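Local coordinates for putative endo-1,4-beta-xylanase (Bacteroides thetaiotaomicron VPI-5482, PDB 5MSX), which probably hydrolyses glycosidic bonds as a family 43 glycoside hydrolase, an arabinofuranosidase acting in the breakdown of plant pectin by gut bacteria, at residues 225-230 and 299-304; 270-275 and 293-298; 440-445 and 454-459. One frame throughout, in Å; residues are numbered along the deposited sequence.

Interactions 1 and 2 are neighbours in the catalytic domain, their centres about 9 Å apart, with interaction 2 nested along the chain inside the loop that interaction 1 closes. Backbone joins them where Arg302 N lies 2.8 Å from Lys294 O, a probable hydrogen bond, and the rings of Tyr225 and Phe274 pack together; one ethanediol molecule touches both. Interaction 2 comes nearer the catalytic centre: the side chain of Phe274 is about 11 Å from that of Asp36, the predicted proton acceptor. Interaction 3 belongs to the F5/8 type C domain and its own calcium site, its centre about 44 Å from that of interaction 1 and 39 Å from that of interaction 2.

Interaction 1. Residues 225-230 and 299-304; sequences YAYVMS and GTIRPV. With EDO (1,2-ethanediol), chain B.
Tyr227 meets Ile301 through both its hydroxyl and its ring. In the polar part, Ile301 N donates to Tyr227 OH (3.0 Å, N-H...O angle 154°), and the same hydroxyl donates to a water 2.5 Å from Tyr227 OH. That water, lying in the plane of the ring at its edge, passes a hydrogen bond on to Ile301 O at 2.7 Å. A phenol suits this place because its oxygen accepts and donates at once, serving Ile301 N directly and Ile301 O through the water.

Strand 224-230 is the third strand of a four-stranded antiparallel sheet, consistent with a blade of the five-bladed beta-propeller of family 43; residues 299-304 belong to the loop that follows strand 287-293 of another sheet.

The apolar part begins with a CH-pi contact. Ile301 CD1 sits 3.9 Å from the centroid of the Tyr227 ring, over its face and 17° off the normal. Ile301 keeps CG1 anti to its carbonyl carbon and is extended beyond it (chi2 167°), which carries the methyl across the ring. Further along, Met229 CE touches Thr300 CG2 at 4.0 Å, while Thr300 OG1 turns to Asp298 and Asn296. Glycine fits at Gly299, next to Met229 SD, because its backbone angles would jam a beta carbon against the carbonyl oxygen of Asp298.

Interaction 2. Residues 270-275 and 293-298; sequences DNYYFA and LKFNED. With EDO (1,2-ethanediol), chain D; EDO (1,2-ethanediol), chain B.
Leu293 N donates to Tyr272 O in an uncommon way: the bond is nearly straight at the hydrogen (3.0 Å, 170°), yet the nitrogen stands well above the carbonyl plane, 48° out of it. A water links the other two backbone groups of this pair. Tyr272 N donates to it at 2.9 Å, and it lies 2.6 Å from Leu293 O, to which it can donate, although more acceptors surround this water than it has protons to offer.

Beyond this polar link the chains meet through aromatic and aliphatic groups. Phe295 and Tyr272 form a T-shaped pair, the planes at 85° and the ring centroids 5.5 Å apart. The edge of Phe295 is the part that approaches, its CE1 lying 3.9 Å from Tyr272 CG over the face of the tyrosine. Arg207 adds a cation-pi contact to Phe295 and a salt bridge to Asp270, linking both segments to strand 203-207. A branched leucine suits a place with two neighbours to touch: Leu293 holds CG anti to its backbone nitrogen, and its two methyls then diverge, CD2 to Tyr272 CB at 4.0 Å and CD1 to Phe274 CB at 4.2 Å. Tyr273 points away from 293-298, and its hydroxyl donates to an ethanediol that in turn donates to Asn271 OD1. A second ethanediol accepts from Lys294 N, on the other segment.

Strand 272-278 is the middle of a three-stranded antiparallel sheet, between strands 261-264 and 287-293, consistent with one blade of the five-bladed propeller of family 43.

Interaction 3. Residues 440-445 and 454-459; sequences RYLRIK and WEWNIY. With CA (calcium ion), chain T.
The calcium ion is gripped by Trp454 O at 2.4 Å and Glu455 OE2 at 2.6 Å, immediately before Trp456, the residue that packs against 440-445. Five further atoms complete its shell, with Phe357, Asp360, Ala362 and Ser365 contributing; a main-chain carbonyl and a carboxylate both offer the hard oxygens that calcium prefers. Trp454 and Glu455 both face Tyr395, a classic beta bulge. The fold is that of an F5/8 type C domain, a beta-sandwich, and here strands 441-445 and 455-458 run roughly antiparallel (143°) with axes 11.0 Å apart, a separation spanned by side chains.

Trp456 reaches across with its indole. Its CG is anti to the backbone N (chi1 -180°), which sends the ring toward Leu442 and Ile444. Ile444 CD1 lies over the centre of one face, 3.3 Å from the centroid of the six-membered ring and 13° off its normal, a tight CH-pi contact. Ile458 CD1 lies over the opposite face, nearer the rim, so the flat ring lies between two isoleucine methyls. At the far end of the indole, CZ2 is 3.7 Å from Leu442 CB. With an alanine in place of Trp456, Ile444 CD1 would probably lose the surface it rests on and a gap would open between the two strands. Nearby, Leu442 and Ile458 reach toward each other tip to tip, with Leu442 CD2 4.0 Å from Ile458 CD1.

Interaction 1. Residues 225-230 and 299-304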
loop_
_atom_site.group_PDB
_atom_site.type_symbol
_atom_site.label_atom_id
_atom_site.label_comp_id
_atom_site.label_asym_id
_atom_site.label_seq_id
_atom_site.Cartn_x
_atom_site.Cartn_y
_atom_site.Cartn_z
ATOM N N TYR C 225 -11.138 10.333 -31.407
ATOM C CA TYR C 225 -10.339 10.734 -30.239
ATOM C C TYR C 225 -9.778 12.117 -30.507
ATOM O O TYR C 225 -9.252 12.416 -31.596
ATOM C CB TYR C 225 -9.213 9.732 -29.921
ATOM C CG TYR C 225 -9.519 8.702 -28.868
ATOM C CD1 TYR C 225 -9.526 9.039 -27.524
ATOM C CD2 TYR C 225 -9.812 7.367 -29.207
ATOM C CE1 TYR C 225 -9.801 8.095 -26.534
ATOM C CE2 TYR C 225 -10.094 6.414 -28.225
ATOM C CZ TYR C 225 -10.071 6.789 -26.875
ATOM O OH TYR C 225 -10.346 5.874 -25.869
ATOM N N ALA C 226 -9.892 12.950 -29.473
ATOM C CA ALA C 226 -9.235 14.243 -29.400
ATOM C C ALA C 226 -8.340 14.251 -28.172
ATOM O O ALA C 226 -8.346 13.281 -27.385
ATOM C CB ALA C 226 -10.274 15.340 -29.327
ATOM N N TYR C 227 -7.537 15.302 -28.001
ATOM C CA TYR C 227 -6.649 15.367 -26.840
ATOM C C TYR C 227 -6.254 16.792 -26.474
ATOM O O TYR C 227 -6.449 17.720 -27.243
ATOM C CB TYR C 227 -5.389 14.493 -27.011
ATOM C CG TYR C 227 -4.287 15.162 -27.760
ATOM C CD1 TYR C 227 -4.407 15.423 -29.121
ATOM C CD2 TYR C 227 -3.110 15.563 -27.123
ATOM C CE1 TYR C 227 -3.394 16.031 -29.838
ATOM C CE2 TYR C 227 -2.094 16.192 -27.837
ATOM C CZ TYR C 227 -2.243 16.410 -29.200
ATOM O OH TYR C 227 -1.236 17.019 -29.934
ATOM N N VAL C 228 -5.777 16.904 -25.236
ATOM C CA VAL C 228 -5.132 18.068 -24.663
ATOM C C VAL C 228 -3.862 17.634 -23.911
ATOM O O VAL C 228 -3.654 16.434 -23.626
ATOM C CB VAL C 228 -6.079 18.846 -23.701
ATOM C CG1 VAL C 228 -7.252 19.411 -24.471
ATOM C CG2 VAL C 228 -6.592 17.991 -22.537
ATOM N N MET C 229 -3.010 18.606 -23.612
ATOM C CA MET C 229 -1.681 18.358 -23.010
ATOM C C MET C 229 -1.438 19.285 -21.848
ATOM O O MET C 229 -1.904 20.424 -21.870
ATOM C CB MET C 229 -0.571 18.679 -23.983
ATOM C CG MET C 229 -0.382 17.694 -25.075
ATOM S SD MET C 229 0.755 18.394 -26.296
ATOM C CE MET C 229 -0.114 19.799 -26.930
ATOM N N SER C 230 -0.681 18.805 -20.865
ATOM C CA SER C 230 -0.211 19.669 -19.801
ATOM C C SER C 230 1.228 19.389 -19.460
ATOM O O SER C 230 1.668 18.234 -19.469
ATOM C CB SER C 230 -1.040 19.456 -18.553
ATOM O OG SER C 230 -0.461 20.194 -17.490
ATOM N N GLY C 299 6.333 17.608 -28.835
ATOM C CA GLY C 299 5.470 16.788 -27.998
ATOM C C GLY C 299 4.052 16.614 -28.518
ATOM O O GLY C 299 3.314 15.819 -27.941
ATOM N N THR C 300 3.649 17.316 -29.590
ATOM C CA THR C 300 2.284 17.120 -30.103
ATOM C C THR C 300 2.160 15.722 -30.709
ATOM O O THR C 300 3.144 15.201 -31.241
ATOM C CB THR C 300 1.824 18.141 -31.173
ATOM O OG1 THR C 300 2.810 18.253 -32.187
ATOM C CG2 THR C 300 1.508 19.481 -30.553
ATOM N N ILE C 301 0.968 15.128 -30.605
ATOM C CA ILE C 301 0.690 13.800 -31.177
ATOM C C ILE C 301 0.372 13.949 -32.658
ATOM O O ILE C 301 -0.444 14.809 -33.042
ATOM C CB ILE C 301 -0.500 13.102 -30.471
ATOM C CG1 ILE C 301 -0.183 12.833 -28.999
ATOM C CG2 ILE C 301 -0.862 11.801 -31.170
ATOM C CD1 ILE C 301 -1.389 12.440 -28.163
ATOM N N ARG C 302 0.997 13.120 -33.491
ATOM C CA ARG C 302 0.661 13.113 -34.916
ATOM C C ARG C 302 -0.636 12.335 -35.110
ATOM O O ARG C 302 -0.751 11.222 -34.587
ATOM C CB ARG C 302 1.782 12.489 -35.744
ATOM C CG ARG C 302 3.124 13.243 -35.629
ATOM C CD ARG C 302 4.211 12.711 -36.577
ATOM N NE ARG C 302 3.721 12.612 -37.957
ATOM C CZ ARG C 302 3.425 13.636 -38.739
ATOM N NH1 ARG C 302 3.607 14.900 -38.338
ATOM N NH2 ARG C 302 2.950 13.398 -39.953
ATOM N N PRO C 303 -1.618 12.905 -35.844
ATOM C CA PRO C 303 -2.861 12.136 -36.073
ATOM C C PRO C 303 -2.539 10.737 -36.592
ATOM O O PRO C 303 -1.661 10.578 -37.448
ATOM C CB PRO C 303 -3.613 12.984 -37.108
ATOM C CG PRO C 303 -3.173 14.374 -36.816
ATOM C CD PRO C 303 -1.728 14.276 -36.372
ATOM N N VAL C 304 -3.216 9.731 -36.052
ATOM C CA VAL C 304 -2.847 8.340 -36.302
ATOM C C VAL C 304 -3.217 7.922 -37.719
ATOM O O VAL C 304 -4.296 8.194 -38.158
ATOM C CB VAL C 304 -3.528 7.378 -35.302
ATOM C CG1 VAL C 304 -3.158 5.927 -35.624
ATOM C CG2 VAL C 304 -3.099 7.730 -33.883
HETATM C C1 EDO B . 1.369 8.633 -36.005
HETATM O O1 EDO B . 0.419 8.867 -34.939
HETATM C C2 EDO B . 0.900 7.882 -37.238
HETATM O O2 EDO B . 0.351 6.565 -36.916
HETATM O O HOH W 1 -1.357 17.251 -32.406
#

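Interaction 2. Residues 270-275 and 293-298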
loop_
_atom_site.group_PDB
_atom_site.type_symbol
_atom_site.label_atom_id
_atom_site.label_comp_id
_atom_site.label_asym_id
_atom_site.label_seq_id
_atom_site.Cartn_x
_atom_site.Cartn_y
_atom_site.Cartn_z
ATOM N N ASP C 270 10.662 3.539 -26.544
ATOM C CA ASP C 270 9.878 4.747 -26.857
ATOM C C ASP C 270 8.918 4.502 -28.034
ATOM O O ASP C 270 8.565 5.433 -28.754
ATOM C CB ASP C 270 10.806 5.926 -27.184
ATOM C CG ASP C 270 10.058 7.281 -27.234
ATOM O OD1 ASP C 270 9.346 7.598 -26.262
ATOM O OD2 ASP C 270 10.181 8.034 -28.232
ATOM N N ASN C 271 8.504 3.253 -28.244
ATOM C CA ASN C 271 7.629 2.934 -29.357
ATOM C C ASN C 271 6.247 2.920 -28.783
ATOM O O ASN C 271 5.927 2.040 -27.986
ATOM C CB ASN C 271 7.989 1.583 -29.976
ATOM C CG ASN C 271 9.435 1.524 -30.438
ATOM O OD1 ASN C 271 10.117 0.522 -30.223
ATOM N ND2 ASN C 271 9.913 2.598 -31.063
ATOM N N TYR C 272 5.452 3.926 -29.126
ATOM C CA TYR C 272 4.072 3.990 -28.641
ATOM C C TYR C 272 3.122 3.448 -29.720
ATOM O O TYR C 272 3.405 3.552 -30.920
ATOM C CB TYR C 272 3.707 5.425 -28.254
ATOM C CG TYR C 272 4.270 5.854 -26.939
ATOM C CD1 TYR C 272 5.639 6.066 -26.779
ATOM C CD2 TYR C 272 3.455 5.999 -25.824
ATOM C CE1 TYR C 272 6.170 6.454 -25.559
ATOM C CE2 TYR C 272 3.981 6.378 -24.599
ATOM C CZ TYR C 272 5.329 6.599 -24.475
ATOM O OH TYR C 272 5.852 6.960 -23.262
ATOM N N TYR C 273 2.021 2.858 -29.248
ATOM C CA TYR C 273 0.958 2.278 -30.073
ATOM C C TYR C 273 -0.400 2.747 -29.563
ATOM O O TYR C 273 -0.570 3.007 -28.380
ATOM C CB TYR C 273 1.020 0.734 -30.038
ATOM C CG TYR C 273 2.318 0.230 -30.598
ATOM C CD1 TYR C 273 2.490 0.024 -31.970
ATOM C CD2 TYR C 273 3.409 0.048 -29.761
ATOM C CE1 TYR C 273 3.717 -0.392 -32.480
ATOM C CE2 TYR C 273 4.632 -0.383 -30.254
ATOM C CZ TYR C 273 4.781 -0.593 -31.605
ATOM O OH TYR C 273 6.019 -0.983 -32.051
ATOM N N PHE C 274 -1.339 2.832 -30.489
ATOM C CA PHE C 274 -2.728 3.252 -30.259
ATOM C C PHE C 274 -3.622 2.066 -30.648
ATOM O O PHE C 274 -3.552 1.579 -31.781
ATOM C CB PHE C 274 -3.028 4.481 -31.130
ATOM C CG PHE C 274 -4.455 4.931 -31.096
ATOM C CD1 PHE C 274 -5.011 5.480 -29.917
ATOM C CD2 PHE C 274 -5.254 4.838 -32.231
ATOM C CE1 PHE C 274 -6.324 5.927 -29.894
ATOM C CE2 PHE C 274 -6.580 5.286 -32.212
ATOM C CZ PHE C 274 -7.119 5.821 -31.056
ATOM N N ALA C 275 -4.422 1.585 -29.707
ATOM C CA ALA C 275 -5.398 0.532 -29.971
ATOM C C ALA C 275 -6.739 1.171 -29.966
ATOM O O ALA C 275 -6.992 2.050 -29.141
ATOM C CB ALA C 275 -5.351 -0.504 -28.898
ATOM N N LEU C 293 1.721 5.106 -32.869
ATOM C CA LEU C 293 1.446 6.446 -32.415
ATOM C C LEU C 293 2.800 7.176 -32.369
ATOM O O LEU C 293 3.760 6.709 -31.742
ATOM C CB LEU C 293 0.776 6.431 -31.037
ATOM C CG LEU C 293 0.421 7.847 -30.529
ATOM C CD1 LEU C 293 -1.039 8.117 -30.771
ATOM C CD2 LEU C 293 0.725 8.010 -29.078
ATOM N N LYS C 294 2.845 8.325 -33.041
ATOM C CA LYS C 294 4.072 9.113 -33.183
ATOM C C LYS C 294 3.842 10.537 -32.706
ATOM O O LYS C 294 2.701 11.039 -32.644
ATOM C CB LYS C 294 4.557 9.125 -34.634
ATOM C CG LYS C 294 4.980 7.748 -35.126
ATOM C CD LYS C 294 5.606 7.818 -36.506
ATOM C CE LYS C 294 5.894 6.426 -37.038
ATOM N NZ LYS C 294 6.951 6.480 -38.085
ATOM N N PHE C 295 4.957 11.169 -32.359
ATOM C CA PHE C 295 4.971 12.512 -31.815
ATOM C C PHE C 295 5.872 13.387 -32.690
ATOM O O PHE C 295 6.877 12.916 -33.243
ATOM C CB PHE C 295 5.508 12.516 -30.370
ATOM C CG PHE C 295 4.725 11.648 -29.422
ATOM C CD1 PHE C 295 4.995 10.294 -29.320
ATOM C CD2 PHE C 295 3.726 12.188 -28.627
ATOM C CE1 PHE C 295 4.257 9.477 -28.466
ATOM C CE2 PHE C 295 2.994 11.394 -27.755
ATOM C CZ PHE C 295 3.250 10.029 -27.680
ATOM N N ASN C 296 5.513 14.660 -32.781
ATOM C CA ASN C 296 6.397 15.681 -33.326
ATOM C C ASN C 296 7.354 16.114 -32.236
ATOM O O ASN C 296 7.167 15.772 -31.039
ATOM C CB ASN C 296 5.598 16.854 -33.790
ATOM C CG ASN C 296 4.613 16.494 -34.866
ATOM O OD1 ASN C 296 4.988 15.936 -35.902
ATOM N ND2 ASN C 296 3.344 16.845 -34.654
ATOM N N GLU C 297 8.397 16.854 -32.612
ATOM C CA GLU C 297 9.440 17.208 -31.639
ATOM C C GLU C 297 8.939 18.051 -30.463
ATOM O O GLU C 297 9.446 17.900 -29.338
ATOM C CB GLU C 297 10.621 17.933 -32.303
ATOM C CG GLU C 297 11.724 18.427 -31.327
ATOM C CD GLU C 297 12.345 17.323 -30.455
ATOM O OE1 GLU C 297 12.075 16.105 -30.673
ATOM O OE2 GLU C 297 13.136 17.660 -29.526
ATOM N N ASP C 298 7.981 18.950 -30.717
ATOM C CA ASP C 298 7.361 19.735 -29.623
ATOM C C ASP C 298 6.466 18.923 -28.640
ATOM O O ASP C 298 5.916 19.499 -27.698
ATOM C CB ASP C 298 6.594 20.956 -30.168
ATOM C CG ASP C 298 5.362 20.596 -31.079
ATOM O OD1 ASP C 298 4.993 19.413 -31.289
ATOM O OD2 ASP C 298 4.755 21.554 -31.617
HETATM C C1 EDO D . 9.530 -3.582 -30.200
HETATM O O1 EDO D . 8.701 -3.526 -29.019
HETATM C C2 EDO D . 8.921 -2.698 -31.286
HETATM O O2 EDO D . 8.178 -1.621 -30.672
HETATM C C1 EDO B . 1.369 8.633 -36.005
HETATM O O1 EDO B . 0.419 8.867 -34.939
HETATM C C2 EDO B . 0.900 7.882 -37.238
HETATM O O2 EDO B . 0.351 6.565 -36.916
HETATM O O HOH W 2 6.101 5.919 -31.097
#

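Interaction 3. Residues 440-445 and 454-459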
loop_
_atom_site.group_PDB
_atom_site.type_symbol
_atom_site.label_atom_id
_atom_site.label_comp_id
_atom_site.label_asym_id
_atom_site.label_seq_id
_atom_site.Cartn_x
_atom_site.Cartn_y
_atom_site.Cartn_z
ATOM N N ARG C 440 -3.953 -36.426 -44.507
ATOM C CA ARG C 440 -4.159 -35.469 -45.585
ATOM C C ARG C 440 -5.237 -34.436 -45.263
ATOM O O ARG C 440 -5.045 -33.250 -45.527
ATOM C CB ARG C 440 -4.498 -36.169 -46.895
ATOM C CG ARG C 440 -4.733 -35.156 -47.995
ATOM C CD ARG C 440 -4.768 -35.718 -49.382
ATOM N NE ARG C 440 -5.232 -34.685 -50.301
ATOM C CZ ARG C 440 -5.198 -34.779 -51.623
ATOM N NH1 ARG C 440 -4.730 -35.874 -52.214
ATOM N NH2 ARG C 440 -5.638 -33.768 -52.358
ATOM N N TYR C 441 -6.359 -34.905 -44.728
ATOM C CA TYR C 441 -7.508 -34.086 -44.416
ATOM C C TYR C 441 -7.691 -34.038 -42.912
ATOM O O TYR C 441 -7.450 -35.029 -42.229
ATOM C CB TYR C 441 -8.784 -34.672 -45.034
ATOM C CG TYR C 441 -8.679 -34.912 -46.505
ATOM C CD1 TYR C 441 -8.080 -36.069 -47.001
ATOM C CD2 TYR C 441 -9.175 -33.991 -47.414
ATOM C CE1 TYR C 441 -7.972 -36.292 -48.368
ATOM C CE2 TYR C 441 -9.073 -34.205 -48.779
ATOM C CZ TYR C 441 -8.477 -35.357 -49.247
ATOM O OH TYR C 441 -8.373 -35.561 -50.596
ATOM N N LEU C 442 -8.133 -32.882 -42.411
ATOM C CA LEU C 442 -8.652 -32.750 -41.053
ATOM C C LEU C 442 -10.067 -32.267 -41.148
ATOM O O LEU C 442 -10.410 -31.534 -42.075
ATOM C CB LEU C 442 -7.879 -31.712 -40.241
ATOM C CG LEU C 442 -6.757 -32.178 -39.325
ATOM C CD1 LEU C 442 -5.594 -32.722 -40.153
ATOM C CD2 LEU C 442 -6.322 -31.035 -38.410
ATOM N N ARG C 443 -10.856 -32.620 -40.143
ATOM C CA ARG C 443 -12.214 -32.191 -40.062
ATOM C C ARG C 443 -12.571 -31.900 -38.633
ATOM O O ARG C 443 -12.253 -32.684 -37.737
ATOM C CB ARG C 443 -13.158 -33.284 -40.590
ATOM C CG ARG C 443 -14.633 -32.923 -40.490
ATOM C CD ARG C 443 -15.508 -33.858 -41.319
ATOM N NE ARG C 443 -15.798 -35.112 -40.618
ATOM C CZ ARG C 443 -16.258 -36.223 -41.198
ATOM N NH1 ARG C 443 -16.486 -36.273 -42.507
ATOM N NH2 ARG C 443 -16.494 -37.302 -40.459
ATOM N N ILE C 444 -13.293 -30.806 -38.446
ATOM C CA ILE C 444 -13.853 -30.433 -37.152
ATOM C C ILE C 444 -15.341 -30.584 -37.292
ATOM O O ILE C 444 -15.891 -30.117 -38.271
ATOM C CB ILE C 444 -13.532 -28.966 -36.818
ATOM C CG1 ILE C 444 -12.031 -28.800 -36.642
ATOM C CG2 ILE C 444 -14.281 -28.487 -35.571
ATOM C CD1 ILE C 444 -11.537 -27.451 -37.086
ATOM N N LYS C 445 -15.986 -31.254 -36.344
ATOM C CA LYS C 445 -17.439 -31.212 -36.242
ATOM C C LYS C 445 -17.761 -30.478 -34.960
ATOM O O LYS C 445 -17.216 -30.806 -33.925
ATOM C CB LYS C 445 -18.055 -32.621 -36.190
ATOM C CG LYS C 445 -17.766 -33.508 -37.394
ATOM C CD LYS C 445 -18.667 -34.751 -37.410
ATOM C CE LYS C 445 -18.125 -35.847 -36.506
ATOM N NZ LYS C 445 -19.184 -36.794 -36.052
ATOM N N TRP C 454 -12.818 -18.041 -36.751
ATOM C CA TRP C 454 -11.930 -16.929 -37.166
ATOM C C TRP C 454 -10.621 -17.408 -37.802
ATOM O O TRP C 454 -10.219 -16.936 -38.872
ATOM C CB TRP C 454 -11.571 -16.049 -35.959
ATOM C CG TRP C 454 -12.688 -15.340 -35.283
ATOM C CD1 TRP C 454 -13.242 -15.652 -34.092
ATOM C CD2 TRP C 454 -13.377 -14.170 -35.757
ATOM N NE1 TRP C 454 -14.233 -14.755 -33.771
ATOM C CE2 TRP C 454 -14.355 -13.846 -34.789
ATOM C CE3 TRP C 454 -13.281 -13.385 -36.920
ATOM C CZ2 TRP C 454 -15.231 -12.756 -34.938
ATOM C CZ3 TRP C 454 -14.141 -12.328 -37.078
ATOM C CH2 TRP C 454 -15.090 -11.999 -36.080
ATOM N N GLU C 455 -9.929 -18.321 -37.122
ATOM C CA GLU C 455 -8.618 -18.817 -37.574
ATOM C C GLU C 455 -8.405 -20.260 -37.157
ATOM O O GLU C 455 -8.745 -20.638 -36.038
ATOM C CB GLU C 455 -7.440 -17.963 -37.047
ATOM C CG GLU C 455 -7.136 -16.701 -37.861
ATOM C CD GLU C 455 -6.930 -17.005 -39.347
ATOM O OE1 GLU C 455 -6.063 -17.847 -39.658
ATOM O OE2 GLU C 455 -7.652 -16.443 -40.209
ATOM N N TRP C 456 -7.828 -21.050 -38.060
ATOM C CA TRP C 456 -7.549 -22.460 -37.804
ATOM C C TRP C 456 -6.145 -22.681 -38.299
ATOM O O TRP C 456 -5.887 -22.670 -39.505
ATOM C CB TRP C 456 -8.559 -23.365 -38.508
ATOM C CG TRP C 456 -8.384 -24.864 -38.321
ATOM C CD1 TRP C 456 -7.634 -25.506 -37.370
ATOM C CD2 TRP C 456 -9.007 -25.900 -39.099
ATOM N NE1 TRP C 456 -7.727 -26.873 -37.532
ATOM C CE2 TRP C 456 -8.568 -27.140 -38.580
ATOM C CE3 TRP C 456 -9.880 -25.899 -40.195
ATOM C CZ2 TRP C 456 -8.991 -28.371 -39.109
ATOM C CZ3 TRP C 456 -10.299 -27.119 -40.720
ATOM C CH2 TRP C 456 -9.849 -28.338 -40.178
ATOM N N ASN C 457 -5.231 -22.824 -37.352
ATOM C CA ASN C 457 -3.803 -22.950 -37.668
ATOM C C ASN C 457 -3.384 -24.393 -37.450
ATOM O O ASN C 457 -3.711 -24.998 -36.418
ATOM C CB ASN C 457 -2.971 -22.025 -36.789
ATOM C CG ASN C 457 -3.298 -20.559 -37.014
ATOM O OD1 ASN C 457 -3.633 -20.140 -38.100
ATOM N ND2 ASN C 457 -3.207 -19.790 -35.972
ATOM N N ILE C 458 -2.686 -24.917 -38.443
ATOM C CA ILE C 458 -2.225 -26.295 -38.473
ATOM C C ILE C 458 -0.709 -26.238 -38.536
ATOM O O ILE C 458 -0.151 -25.545 -39.373
ATOM C CB ILE C 458 -2.803 -27.018 -39.702
ATOM C CG1 ILE C 458 -4.320 -27.177 -39.509
ATOM C CG2 ILE C 458 -2.108 -28.357 -39.922
ATOM C CD1 ILE C 458 -5.050 -27.916 -40.617
ATOM N N TYR C 459 -0.058 -26.946 -37.623
ATOM C CA TYR C 459 1.393 -26.980 -37.549
ATOM C C TYR C 459 1.866 -28.436 -37.677
ATOM O O TYR C 459 2.992 -28.666 -38.089
ATOM C CB TYR C 459 1.884 -26.398 -36.212
ATOM C CG TYR C 459 1.412 -24.988 -35.896
ATOM C CD1 TYR C 459 2.129 -23.875 -36.333
ATOM C CD2 TYR C 459 0.252 -24.769 -35.141
ATOM C CE1 TYR C 459 1.707 -22.579 -36.038
ATOM C CE2 TYR C 459 -0.183 -23.477 -34.845
ATOM C CZ TYR C 459 0.550 -22.385 -35.289
ATOM O OH TYR C 459 0.112 -21.112 -34.992
HETATM CA CA CA T . -9.963 -15.445 -40.758
#